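Local coordinates for protein pilotin OutS (Dickeya dadantii, PDB 3UTK) that serves as the pilot lipoprotein of a type II secretion system, interacting with the secretin OutD in the export of pectate lyases and cellulases across the outer membrane, at residues Glu42-Leu47 with Pro94-Asn99; Val51-Tyr56 with Arg120-Phe125; Ser64-Asp69 with Pro124-Met129; Val79-Gln82 with Asp86-Arg89; Gln102-Asp107 with Ala112-Ser117. All coordinates share one frame; numbering follows the deposited sequence.

Interaction 1 (Glu42-Leu47 with Pro94-Asn99); sequences EQISQL and PQLSEN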
# COMPACT_ATOMS: atom_id res chain seq x y z
N GLU A 42 7.51 -5.89 11.65
CA GLU A 42 6.52 -6.51 10.79
C GLU A 42 5.42 -5.51 10.45
O GLU A 42 4.91 -5.51 9.34
CB GLU A 42 5.94 -7.77 11.43
CG GLU A 42 6.95 -8.90 11.59
CD GLU A 42 6.30 -10.21 12.00
OE1 GLU A 42 5.05 -10.27 12.05
OE2 GLU A 42 7.05 -11.17 12.28
N GLN A 43 5.06 -4.66 11.41
CA GLN A 43 3.98 -3.70 11.18
C GLN A 43 4.28 -2.73 10.04
O GLN A 43 3.48 -2.59 9.11
CB GLN A 43 3.65 -2.93 12.47
CG GLN A 43 3.16 -3.83 13.58
CD GLN A 43 2.76 -3.07 14.83
OE1 GLN A 43 2.95 -1.86 14.92
NE2 GLN A 43 2.21 -3.79 15.80
N ILE A 44 5.44 -2.08 10.10
CA ILE A 44 5.82 -1.07 9.11
C ILE A 44 5.95 -1.66 7.72
O ILE A 44 5.48 -1.09 6.73
CB ILE A 44 7.13 -0.38 9.50
CG1 ILE A 44 7.04 0.18 10.92
CG2 ILE A 44 7.46 0.72 8.49
CD1 ILE A 44 8.33 0.76 11.43
N SER A 45 6.61 -2.82 7.64
CA SER A 45 6.77 -3.53 6.37
C SER A 45 5.42 -3.89 5.75
O SER A 45 5.26 -3.87 4.53
CB SER A 45 7.58 -4.80 6.59
OG SER A 45 8.94 -4.49 6.81
N GLN A 46 4.47 -4.24 6.60
CA GLN A 46 3.15 -4.64 6.13
C GLN A 46 2.40 -3.46 5.53
O GLN A 46 1.78 -3.58 4.47
CB GLN A 46 2.33 -5.30 7.25
CG GLN A 46 2.84 -6.68 7.64
CD GLN A 46 1.90 -7.45 8.56
OE1 GLN A 46 0.83 -6.97 8.92
NE2 GLN A 46 2.31 -8.65 8.94
N LEU A 47 2.44 -2.31 6.21
CA LEU A 47 1.77 -1.12 5.71
C LEU A 47 2.39 -0.63 4.41
O LEU A 47 1.68 -0.23 3.49
CB LEU A 47 1.81 -0.00 6.76
CG LEU A 47 1.15 -0.35 8.08
CD1 LEU A 47 1.29 0.81 9.07
CD2 LEU A 47 -0.31 -0.70 7.87
N PRO A 94 6.83 6.24 4.44
CA PRO A 94 6.69 6.75 3.07
C PRO A 94 7.84 6.36 2.12
O PRO A 94 7.58 5.93 0.99
CB PRO A 94 6.66 8.26 3.25
CG PRO A 94 6.23 8.47 4.69
CD PRO A 94 6.86 7.33 5.44
N GLN A 95 9.09 6.53 2.54
CA GLN A 95 10.21 6.13 1.71
C GLN A 95 10.21 4.62 1.47
O GLN A 95 10.50 4.16 0.36
CB GLN A 95 11.54 6.55 2.33
CG GLN A 95 12.74 6.16 1.46
CD GLN A 95 12.63 6.74 0.06
OE1 GLN A 95 12.29 7.90 -0.13
NE2 GLN A 95 12.92 5.91 -0.94
N LEU A 96 9.89 3.85 2.50
CA LEU A 96 9.87 2.40 2.36
C LEU A 96 8.84 2.00 1.32
O LEU A 96 9.06 1.09 0.52
CB LEU A 96 9.58 1.71 3.69
CG LEU A 96 9.46 0.19 3.56
CD1 LEU A 96 10.75 -0.41 3.00
CD2 LEU A 96 9.09 -0.47 4.87
N SER A 97 7.70 2.68 1.34
CA SER A 97 6.61 2.41 0.41
C SER A 97 7.05 2.62 -1.03
O SER A 97 6.76 1.79 -1.90
CB SER A 97 5.42 3.33 0.71
OG SER A 97 4.87 3.07 1.99
N GLU A 98 7.75 3.72 -1.27
CA GLU A 98 8.24 4.05 -2.61
C GLU A 98 9.30 3.04 -3.05
O GLU A 98 9.32 2.62 -4.21
CB GLU A 98 8.78 5.48 -2.65
CG GLU A 98 9.39 5.91 -3.99
CD GLU A 98 8.38 5.92 -5.14
OE1 GLU A 98 7.16 5.82 -4.88
OE2 GLU A 98 8.82 6.03 -6.31
N ASN A 99 10.17 2.64 -2.12
CA ASN A 99 11.20 1.64 -2.44
C ASN A 99 10.59 0.30 -2.86
O ASN A 99 11.05 -0.33 -3.82
CB ASN A 99 12.15 1.43 -1.26
CG ASN A 99 13.07 2.60 -1.04
OD1 ASN A 99 13.78 2.67 -0.04
ND2 ASN A 99 13.06 3.54 -1.98
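The nested, roughly perpendicular helical hairpins of the pilotin fold bring helix 40-60 against the first turns of helix 94-106, and near the surface this meeting rests on L96 set against I44 and S45. The contact is small, about 105 Å² counting both sides, and entirely van der Waals in character. L96 does the reaching. With CG anti to the backbone N (chi1 176°) and CB pointing toward helix 40-60, a single methyl, CD2, does the touching. That methyl lies 4.1 Å from CA of S45, so it meets the helix backbone as well as side chains. The same methyl also meets the branch methyl of I44, with L96 CD2 and I44 CG2 4.1 Å apart and the two side chains crossing at about a right angle. I44 presents CG2 rather than the longer CG1-CD1 arm because CG1 stands beside the backbone N (chi1 -54°); I44 also touches Y90.

Around this point the same helix pair closes up further. L96 and S97 both touch A48, the hydroxyl of S97 is bonded to O of L93, the residue just before its helix, and E98 makes a salt bridge with K55, nearly three turns beyond S45 on helix 40-60. The polar end of S45 turns back to its own helix through a weak hydrogen bond to N41 O. Across the contact, S45 OG only brushes L96, ending 4.5 Å from CD2.

Interaction 2 (Val51-Tyr56 with Arg120-Phe125); sequences VAASKY and RTMTPF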
# COMPACT_ATOMS: atom_id res chain seq x y z
N VAL A 51 0.71 0.12 0.71
CA VAL A 51 0.87 1.38 0.00
C VAL A 51 1.48 1.16 -1.39
O VAL A 51 1.01 1.72 -2.38
CB VAL A 51 1.73 2.37 0.82
CG1 VAL A 51 1.94 3.65 0.05
CG2 VAL A 51 1.04 2.66 2.16
N ALA A 52 2.53 0.34 -1.45
CA ALA A 52 3.19 0.02 -2.72
C ALA A 52 2.25 -0.65 -3.71
O ALA A 52 2.25 -0.32 -4.90
CB ALA A 52 4.40 -0.86 -2.47
N ALA A 53 1.48 -1.62 -3.24
CA ALA A 53 0.52 -2.32 -4.09
C ALA A 53 -0.56 -1.36 -4.61
O ALA A 53 -0.97 -1.43 -5.76
CB ALA A 53 -0.12 -3.48 -3.34
N SER A 54 -1.02 -0.47 -3.73
CA SER A 54 -1.99 0.54 -4.13
C SER A 54 -1.45 1.50 -5.19
O SER A 54 -2.15 1.81 -6.13
CB SER A 54 -2.48 1.32 -2.91
OG SER A 54 -3.15 0.46 -2.01
N LYS A 55 -0.22 2.00 -5.02
CA LYS A 55 0.36 2.88 -6.03
C LYS A 55 0.55 2.11 -7.34
O LYS A 55 0.34 2.65 -8.43
CB LYS A 55 1.70 3.48 -5.56
CG LYS A 55 2.34 4.43 -6.57
CD LYS A 55 3.58 5.13 -6.02
CE LYS A 55 4.11 6.15 -7.02
NZ LYS A 55 5.09 7.08 -6.41
N TYR A 56 0.95 0.85 -7.25
CA TYR A 56 1.08 0.01 -8.43
C TYR A 56 -0.25 -0.08 -9.20
O TYR A 56 -0.29 0.01 -10.42
CB TYR A 56 1.61 -1.39 -8.06
CG TYR A 56 1.96 -2.26 -9.25
CD1 TYR A 56 0.97 -2.93 -9.96
CD2 TYR A 56 3.28 -2.42 -9.64
CE1 TYR A 56 1.30 -3.72 -11.05
CE2 TYR A 56 3.61 -3.21 -10.73
CZ TYR A 56 2.62 -3.86 -11.43
OH TYR A 56 2.96 -4.63 -12.51
N ARG A 120 -7.64 -8.46 -7.69
CA ARG A 120 -8.39 -9.54 -7.05
C ARG A 120 -8.35 -9.45 -5.53
O ARG A 120 -9.37 -9.67 -4.89
CB ARG A 120 -7.88 -10.91 -7.50
CG ARG A 120 -8.68 -12.09 -6.93
CD ARG A 120 -8.06 -13.43 -7.30
NE ARG A 120 -8.19 -14.41 -6.23
CZ ARG A 120 -7.17 -15.01 -5.62
NH1 ARG A 120 -5.92 -14.74 -5.98
NH2 ARG A 120 -7.40 -15.89 -4.65
N THR A 121 -7.20 -9.09 -4.95
CA THR A 121 -6.98 -9.28 -3.51
C THR A 121 -7.04 -8.01 -2.66
O THR A 121 -7.11 -8.10 -1.44
CB THR A 121 -5.60 -9.90 -3.23
OG1 THR A 121 -4.57 -8.99 -3.66
CG2 THR A 121 -5.43 -11.23 -3.97
N MET A 122 -7.00 -6.84 -3.28
CA MET A 122 -6.80 -5.61 -2.52
C MET A 122 -8.09 -4.92 -2.07
O MET A 122 -8.05 -3.87 -1.44
CB MET A 122 -5.92 -4.63 -3.32
CG MET A 122 -4.44 -5.00 -3.36
SD MET A 122 -3.62 -4.57 -1.81
CE MET A 122 -3.71 -2.77 -1.85
N THR A 123 -9.23 -5.52 -2.38
CA THR A 123 -10.52 -4.88 -2.07
C THR A 123 -10.66 -4.30 -0.64
O THR A 123 -11.13 -3.18 -0.48
CB THR A 123 -11.71 -5.81 -2.35
OG1 THR A 123 -11.67 -6.24 -3.72
CG2 THR A 123 -13.02 -5.08 -2.10
N PRO A 124 -10.30 -5.07 0.40
CA PRO A 124 -10.48 -4.51 1.75
C PRO A 124 -9.70 -3.21 1.99
O PRO A 124 -10.21 -2.29 2.66
CB PRO A 124 -9.96 -5.63 2.67
CG PRO A 124 -10.16 -6.88 1.86
CD PRO A 124 -9.87 -6.48 0.45
N PHE A 125 -8.49 -3.11 1.45
CA PHE A 125 -7.71 -1.90 1.64
C PHE A 125 -8.26 -0.76 0.78
O PHE A 125 -8.33 0.38 1.23
CB PHE A 125 -6.23 -2.14 1.36
CG PHE A 125 -5.33 -1.02 1.79
CD1 PHE A 125 -5.18 -0.71 3.13
CD2 PHE A 125 -4.64 -0.27 0.86
CE1 PHE A 125 -4.35 0.32 3.54
CE2 PHE A 125 -3.81 0.77 1.25
CZ PHE A 125 -3.67 1.07 2.59
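S54 OG is the point where the two segments come closest, touching both M122 and F125. The hydroxyl oxygen sits at the edge of the F125 ring and in its plane, 3.3 Å from CD2 of F125 and equally near CE2. Against the same oxygen rests the terminal methyl of M122, with S54 OG and M122 CE 3.3 Å apart. Carbon-bound hydrogens therefore face a polar oxygen from two residues, an arrangement that is probably mildly favourable electrostatically. The neighbouring A53 adds a purely apolar touch, its CB lying 4.0 Å from M122 CE.

M122 gets its methyl there by folding back on itself: bends at both chi2 (-78°) and chi3 (-67°) curl the thioether, so that sulfur and methyl are both presented to helix 40-60. S54 OG is fixed from behind by its hydrogen bond to L50 O, one turn earlier, which satisfies this buried hydroxyl within its own helix.

In the next shell, I72, L126 and M129 also close on S54, F118 packs on A53, and T75 meets the F125 ring. M122 itself is the non-helical joint between helices 111-121 and 123-131, and a weak bond from F125 N to M122 O ties the start of helix 123-131 back to it. This is part of the buried core of a small all-helical fold, where the joint between two helices packs against the long helix 40-60.

Interaction 3 (Ser64-Asp69 with Pro124-Met129); sequences SDLPDD and PFLDAM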
# COMPACT_ATOMS: atom_id res chain seq x y z
N SER A 64 -7.43 4.69 -11.90
CA SER A 64 -7.49 6.12 -11.69
C SER A 64 -8.57 6.54 -10.70
O SER A 64 -8.72 7.74 -10.43
CB SER A 64 -7.68 6.84 -13.01
OG SER A 64 -8.91 6.44 -13.60
N ASP A 65 -9.31 5.57 -10.17
CA ASP A 65 -10.27 5.82 -9.10
C ASP A 65 -9.56 5.92 -7.75
O ASP A 65 -10.14 6.35 -6.76
CB ASP A 65 -11.37 4.75 -9.07
CG ASP A 65 -10.82 3.32 -8.99
OD1 ASP A 65 -9.86 2.98 -9.73
OD2 ASP A 65 -11.36 2.53 -8.19
N LEU A 66 -8.29 5.51 -7.72
CA LEU A 66 -7.52 5.57 -6.48
C LEU A 66 -6.86 6.93 -6.32
O LEU A 66 -6.52 7.59 -7.31
CB LEU A 66 -6.48 4.44 -6.44
CG LEU A 66 -7.04 3.02 -6.57
CD1 LEU A 66 -5.94 2.01 -6.35
CD2 LEU A 66 -8.17 2.78 -5.58
N PRO A 67 -6.69 7.37 -5.06
CA PRO A 67 -6.17 8.71 -4.72
C PRO A 67 -4.65 8.78 -4.71
O PRO A 67 -3.98 7.79 -5.02
CB PRO A 67 -6.71 8.92 -3.31
CG PRO A 67 -6.71 7.55 -2.73
CD PRO A 67 -7.10 6.63 -3.86
N ASP A 68 -4.12 9.94 -4.35
CA ASP A 68 -2.68 10.19 -4.38
C ASP A 68 -1.94 9.45 -3.27
O ASP A 68 -2.55 8.90 -2.36
CB ASP A 68 -2.39 11.69 -4.33
CG ASP A 68 -3.00 12.36 -3.12
OD1 ASP A 68 -2.74 11.91 -2.00
OD2 ASP A 68 -3.76 13.35 -3.30
N ASP A 69 -0.61 9.44 -3.35
CA ASP A 69 0.22 8.72 -2.40
C ASP A 69 -0.06 9.15 -0.96
O ASP A 69 -0.07 8.32 -0.05
CB ASP A 69 1.71 8.93 -2.71
CG ASP A 69 2.12 8.37 -4.07
OD1 ASP A 69 1.30 7.67 -4.72
OD2 ASP A 69 3.27 8.62 -4.47
N PRO A 124 -10.30 -5.07 0.40
CA PRO A 124 -10.48 -4.51 1.75
C PRO A 124 -9.70 -3.21 1.99
O PRO A 124 -10.21 -2.29 2.66
CB PRO A 124 -9.96 -5.63 2.67
CG PRO A 124 -10.16 -6.88 1.86
CD PRO A 124 -9.87 -6.48 0.45
N PHE A 125 -8.49 -3.11 1.45
CA PHE A 125 -7.71 -1.90 1.64
C PHE A 125 -8.26 -0.76 0.78
O PHE A 125 -8.33 0.38 1.23
CB PHE A 125 -6.23 -2.14 1.36
CG PHE A 125 -5.33 -1.02 1.79
CD1 PHE A 125 -5.18 -0.71 3.13
CD2 PHE A 125 -4.64 -0.27 0.86
CE1 PHE A 125 -4.35 0.32 3.54
CE2 PHE A 125 -3.81 0.77 1.25
CZ PHE A 125 -3.67 1.07 2.59
N LEU A 126 -8.65 -1.07 -0.46
CA LEU A 126 -9.24 -0.04 -1.31
C LEU A 126 -10.56 0.48 -0.72
O LEU A 126 -10.88 1.66 -0.82
CB LEU A 126 -9.44 -0.54 -2.75
CG LEU A 126 -8.21 -1.15 -3.42
CD1 LEU A 126 -8.50 -1.51 -4.87
CD2 LEU A 126 -6.99 -0.24 -3.33
N ASP A 127 -11.32 -0.42 -0.10
CA ASP A 127 -12.56 -0.00 0.58
C ASP A 127 -12.27 1.00 1.71
O ASP A 127 -13.00 1.98 1.90
CB ASP A 127 -13.29 -1.22 1.16
CG ASP A 127 -14.11 -1.96 0.11
OD1 ASP A 127 -14.15 -1.51 -1.06
OD2 ASP A 127 -14.72 -2.99 0.47
N ALA A 128 -11.21 0.73 2.46
CA ALA A 128 -10.80 1.60 3.56
C ALA A 128 -10.43 2.99 3.05
O ALA A 128 -10.59 4.00 3.74
CB ALA A 128 -9.62 0.98 4.31
N MET A 129 -9.91 3.03 1.83
CA MET A 129 -9.49 4.28 1.22
C MET A 129 -10.63 5.24 0.96
O MET A 129 -10.43 6.45 0.95
CB MET A 129 -8.79 3.97 -0.09
CG MET A 129 -7.41 4.50 -0.18
SD MET A 129 -6.69 3.80 -1.67
CE MET A 129 -5.64 2.52 -0.99
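L66 and P67, neighbours in the loop that joins helices 40-60 and 69-82, form a two-part surface onto which L126 and M129 of the C-terminal helix fit. The first bump is a methyl of L126: its CD2 settles into the fork of the L66 isopropyl group, 3.9 Å from L66 CD1 and equally far from L66 CD2. The two leucine side chains cross at about a right angle, which lets one methyl lodge between the two of its partner instead of lying alongside them. The second bump is the sulfur of M129, which beds against the CD-CG side of the proline ring, with M129 SD 3.6 Å from P67 CD. Further back along the same chain, M129 CG comes within 4.0 Å of P67 CG, so the thioether runs slantwise along the CG-CD edge of the ring. The sulfur also borders the leucine, 4.3 Å from L66 CD2, and thus fills the notch between L66 and P67.

The methionine is probably somewhat strained: its first torsion, chi1 -123°, stands away from the staggered positions, and the chain bends at chi3. The side chain continues onward to S54 and T75.

From behind, the loop is secured by R58, which bonds P67 O, while L57 backs L66. D68 then caps the next helix by accepting from T71 N. The arrangement is that of a helical hairpin whose proline-containing connection caps the following helix and is packed on by a further helix, here 123-131.

Interaction 4 (Val79-Gln82 with Asp86-Arg89); sequences VAVQ and DTGR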
# COMPACT_ATOMS: atom_id res chain seq x y z
N VAL A 79 -5.62 2.33 9.17
CA VAL A 79 -5.72 0.89 9.42
C VAL A 79 -4.85 0.50 10.63
O VAL A 79 -5.29 -0.26 11.49
CB VAL A 79 -5.31 0.08 8.18
CG1 VAL A 79 -5.12 -1.39 8.53
CG2 VAL A 79 -6.36 0.25 7.08
N ALA A 80 -3.64 1.04 10.70
CA ALA A 80 -2.75 0.78 11.83
C ALA A 80 -3.40 1.20 13.15
O ALA A 80 -3.34 0.48 14.14
CB ALA A 80 -1.41 1.49 11.63
N VAL A 81 -4.02 2.38 13.17
CA VAL A 81 -4.69 2.86 14.37
C VAL A 81 -5.84 1.93 14.76
O VAL A 81 -6.02 1.61 15.94
CB VAL A 81 -5.19 4.30 14.20
CG1 VAL A 81 -6.08 4.71 15.38
CG2 VAL A 81 -4.00 5.26 14.09
N GLN A 82 -6.58 1.46 13.76
CA GLN A 82 -7.71 0.56 14.01
C GLN A 82 -7.25 -0.80 14.52
O GLN A 82 -8.02 -1.52 15.17
CB GLN A 82 -8.56 0.42 12.75
CG GLN A 82 -9.23 1.73 12.33
CD GLN A 82 -10.02 1.61 11.06
OE1 GLN A 82 -9.93 0.61 10.35
NE2 GLN A 82 -10.82 2.63 10.76
N ASP A 86 1.11 1.13 17.35
CA ASP A 86 1.77 2.40 17.68
C ASP A 86 2.28 3.10 16.43
O ASP A 86 3.28 2.70 15.84
CB ASP A 86 2.91 2.17 18.67
CG ASP A 86 3.56 3.46 19.13
OD1 ASP A 86 3.00 4.54 18.82
OD2 ASP A 86 4.61 3.40 19.80
N THR A 87 1.58 4.16 16.03
CA THR A 87 1.90 4.87 14.80
C THR A 87 2.96 5.94 15.03
O THR A 87 3.23 6.78 14.17
CB THR A 87 0.64 5.48 14.15
OG1 THR A 87 -0.35 4.45 13.99
CG2 THR A 87 0.96 6.06 12.79
N GLY A 88 3.56 5.91 16.22
CA GLY A 88 4.68 6.77 16.52
C GLY A 88 5.97 6.20 15.96
O GLY A 88 6.88 6.95 15.62
N ARG A 89 6.03 4.87 15.87
CA ARG A 89 7.26 4.18 15.46
C ARG A 89 7.35 3.99 13.96
O ARG A 89 8.17 3.20 13.48
CB ARG A 89 7.37 2.82 16.16
CG ARG A 89 7.56 2.89 17.68
CD ARG A 89 7.86 1.52 18.28
NE ARG A 89 9.12 0.97 17.78
CZ ARG A 89 9.57 -0.26 18.05
NH1 ARG A 89 8.86 -1.08 18.81
NH2 ARG A 89 10.73 -0.66 17.56
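An Asx turn, set within the type I beta turn from D86 to R89, places T87 beside A80 and V81 in the last full turn of helix 69-82. The side chain of T87 leans on the helix through its hydroxyl: OG1 of T87 lies 3.7 Å from CG2 of V81 and 3.9 Å from CB of A80. V81 and T87 cross at about a right angle, so the contact is confined to these few atoms. Its geometry follows from chi1 of T87 (-53°), which places OG1 beside the backbone N and leaves the methyl CG2 anti to it.

D86 braces the turn from within. Its OD1 accepts from the backbone N of G88 at 3.0 Å, with an N-H···O angle of 156°, and the donor arrives from above the carboxylate plane, 58° out of it. On the helix side, A80 also touches L47, W85 and Y90.

Since T87 OG1 is covered by methyl groups and has no hydrogen-bonding partner in the model, the touch is dispersive and carries a probable polar cost, and the Asx bond inside the turn probably does more to set its shape than this touch.

Interaction 5 (Gln102-Asp107 with Ala112-Ser117); sequences QGLLKD and ATQCSS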
# COMPACT_ATOMS: atom_id res chain seq x y z
N GLN A 102 9.09 0.62 -6.31
CA GLN A 102 10.14 0.50 -7.33
C GLN A 102 10.58 -0.95 -7.49
O GLN A 102 10.90 -1.39 -8.60
CB GLN A 102 11.33 1.40 -6.98
CG GLN A 102 11.02 2.89 -7.04
CD GLN A 102 10.61 3.35 -8.43
OE1 GLN A 102 9.79 4.27 -8.59
NE2 GLN A 102 11.17 2.73 -9.45
N GLY A 103 10.58 -1.70 -6.39
CA GLY A 103 10.93 -3.11 -6.42
C GLY A 103 9.94 -3.93 -7.23
O GLY A 103 10.33 -4.81 -8.00
N LEU A 104 8.65 -3.63 -7.06
CA LEU A 104 7.59 -4.30 -7.83
C LEU A 104 7.82 -4.14 -9.33
O LEU A 104 7.72 -5.11 -10.10
CB LEU A 104 6.21 -3.74 -7.45
CG LEU A 104 5.55 -4.15 -6.12
CD1 LEU A 104 4.32 -3.29 -5.81
CD2 LEU A 104 5.18 -5.62 -6.11
N LEU A 105 8.11 -2.91 -9.76
CA LEU A 105 8.31 -2.64 -11.18
C LEU A 105 9.39 -3.53 -11.79
O LEU A 105 9.31 -3.89 -12.97
CB LEU A 105 8.67 -1.17 -11.42
CG LEU A 105 7.70 -0.13 -10.86
CD1 LEU A 105 8.06 1.26 -11.35
CD2 LEU A 105 6.26 -0.47 -11.23
N LYS A 106 10.38 -3.89 -10.99
CA LYS A 106 11.54 -4.61 -11.50
C LYS A 106 11.60 -6.10 -11.14
O LYS A 106 12.56 -6.79 -11.49
CB LYS A 106 12.82 -3.91 -11.03
CG LYS A 106 12.99 -2.53 -11.62
CD LYS A 106 14.29 -1.89 -11.17
CE LYS A 106 14.57 -0.63 -11.97
NZ LYS A 106 14.56 -0.91 -13.44
N ASP A 107 10.56 -6.61 -10.47
CA ASP A 107 10.65 -7.94 -9.87
C ASP A 107 10.40 -9.12 -10.83
O ASP A 107 10.49 -10.29 -10.44
CB ASP A 107 9.81 -8.03 -8.56
CG ASP A 107 8.31 -8.19 -8.80
OD1 ASP A 107 7.88 -8.60 -9.89
OD2 ASP A 107 7.53 -7.92 -7.84
N ALA A 112 0.39 -7.43 -16.53
CA ALA A 112 -0.97 -7.97 -16.58
C ALA A 112 -1.23 -8.93 -15.44
O ALA A 112 -2.32 -8.94 -14.86
CB ALA A 112 -1.24 -8.64 -17.92
N THR A 113 -0.23 -9.76 -15.13
CA THR A 113 -0.32 -10.73 -14.04
C THR A 113 -0.42 -10.03 -12.68
O THR A 113 -1.30 -10.34 -11.87
CB THR A 113 0.91 -11.65 -14.07
OG1 THR A 113 0.95 -12.33 -15.34
CG2 THR A 113 0.86 -12.69 -12.95
N GLN A 114 0.49 -9.11 -12.42
CA GLN A 114 0.47 -8.36 -11.18
C GLN A 114 -0.83 -7.57 -11.00
O GLN A 114 -1.43 -7.58 -9.91
CB GLN A 114 1.68 -7.42 -11.09
CG GLN A 114 1.85 -6.81 -9.72
CD GLN A 114 2.25 -7.84 -8.70
OE1 GLN A 114 3.40 -8.25 -8.66
NE2 GLN A 114 1.29 -8.28 -7.88
N CYS A 115 -1.29 -6.90 -12.05
CA CYS A 115 -2.53 -6.13 -11.96
C CYS A 115 -3.72 -7.02 -11.66
O CYS A 115 -4.58 -6.67 -10.84
CB CYS A 115 -2.80 -5.35 -13.25
SG CYS A 115 -1.60 -4.04 -13.62
N SER A 116 -3.81 -8.15 -12.35
CA SER A 116 -4.92 -9.07 -12.12
C SER A 116 -4.91 -9.55 -10.66
O SER A 116 -5.95 -9.64 -10.01
CB SER A 116 -4.83 -10.27 -13.06
OG SER A 116 -5.95 -11.13 -12.89
N SER A 117 -3.72 -9.84 -10.16
CA SER A 117 -3.58 -10.32 -8.78
C SER A 117 -3.96 -9.25 -7.75
O SER A 117 -4.74 -9.53 -6.83
CB SER A 117 -2.15 -10.84 -8.52
OG SER A 117 -2.07 -11.38 -7.22
O HOH W 1 5.23 -6.55 -9.85
O HOH W 2 5.39 -9.56 -7.14
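The amide of Q114 and the carboxylate of D107 are the flat groups of this contact, and they meet through water, with L104 alongside. A methyl of L104 approaches the amide from above its plane, L104 CD2 ending 4.1 Å from Q114 OE1. Two waters converge on that same oxygen from directions about a right angle apart. Water 2 donates to D107 OD2 and to Q114 OE1, both at 2.8 Å, and so links two acceptors that could not bond each other directly. Those two oxygens, OD2 of D107 and OE1 of Q114, remain 4.2 Å apart. Water 1 bridges the backbone to the same amide, 2.9 Å from L104 O and 2.8 Å from Q114 OE1. It has more acceptors around it than protons to give, so its bonds are probably shared or alternate.

Q114 reaches this position by a bent course: CG stands anti to the backbone N (chi1 -169°) and the chain then turns at chi2 (69°), bringing the carbonyl end across the L104 side chain at about a right angle. The other carboxylate oxygen of D107, OD1, is bonded to the hydroxyl of T109 in the intervening loop, which helps to fix how the carboxylate is turned.

This wet, open contact lies near the turn between helices 94-106 and 111-121. Y56 of helix 40-60 touches both L104 and Q114 from the inner side, and the disulfide from C115 to C61 ties helix 111-121 to the chain just beyond helix 40-60.

Overall arrangement
Helix 40-60 is the common element of the fold: interactions 1 and 2 use it directly, 13 Å apart between centres, joined by the salt bridge between E98 and K55. Interaction 3 lies about 8 Å from interaction 2, shares P124 and F125 with it, and is linked by K55 to D69. Interactions 4 and 5 are local, each joining pieces of chain a few residues apart, and lie on opposite sides of the chain's centre, about 27 Å apart between centres. Along the sequence interaction 1 encloses 4, interactions 2 and 3 enclose both 4 and 5, and 1 crosses both 2 and 3. This interlacing is consistent with the hairpins forming one compact unit.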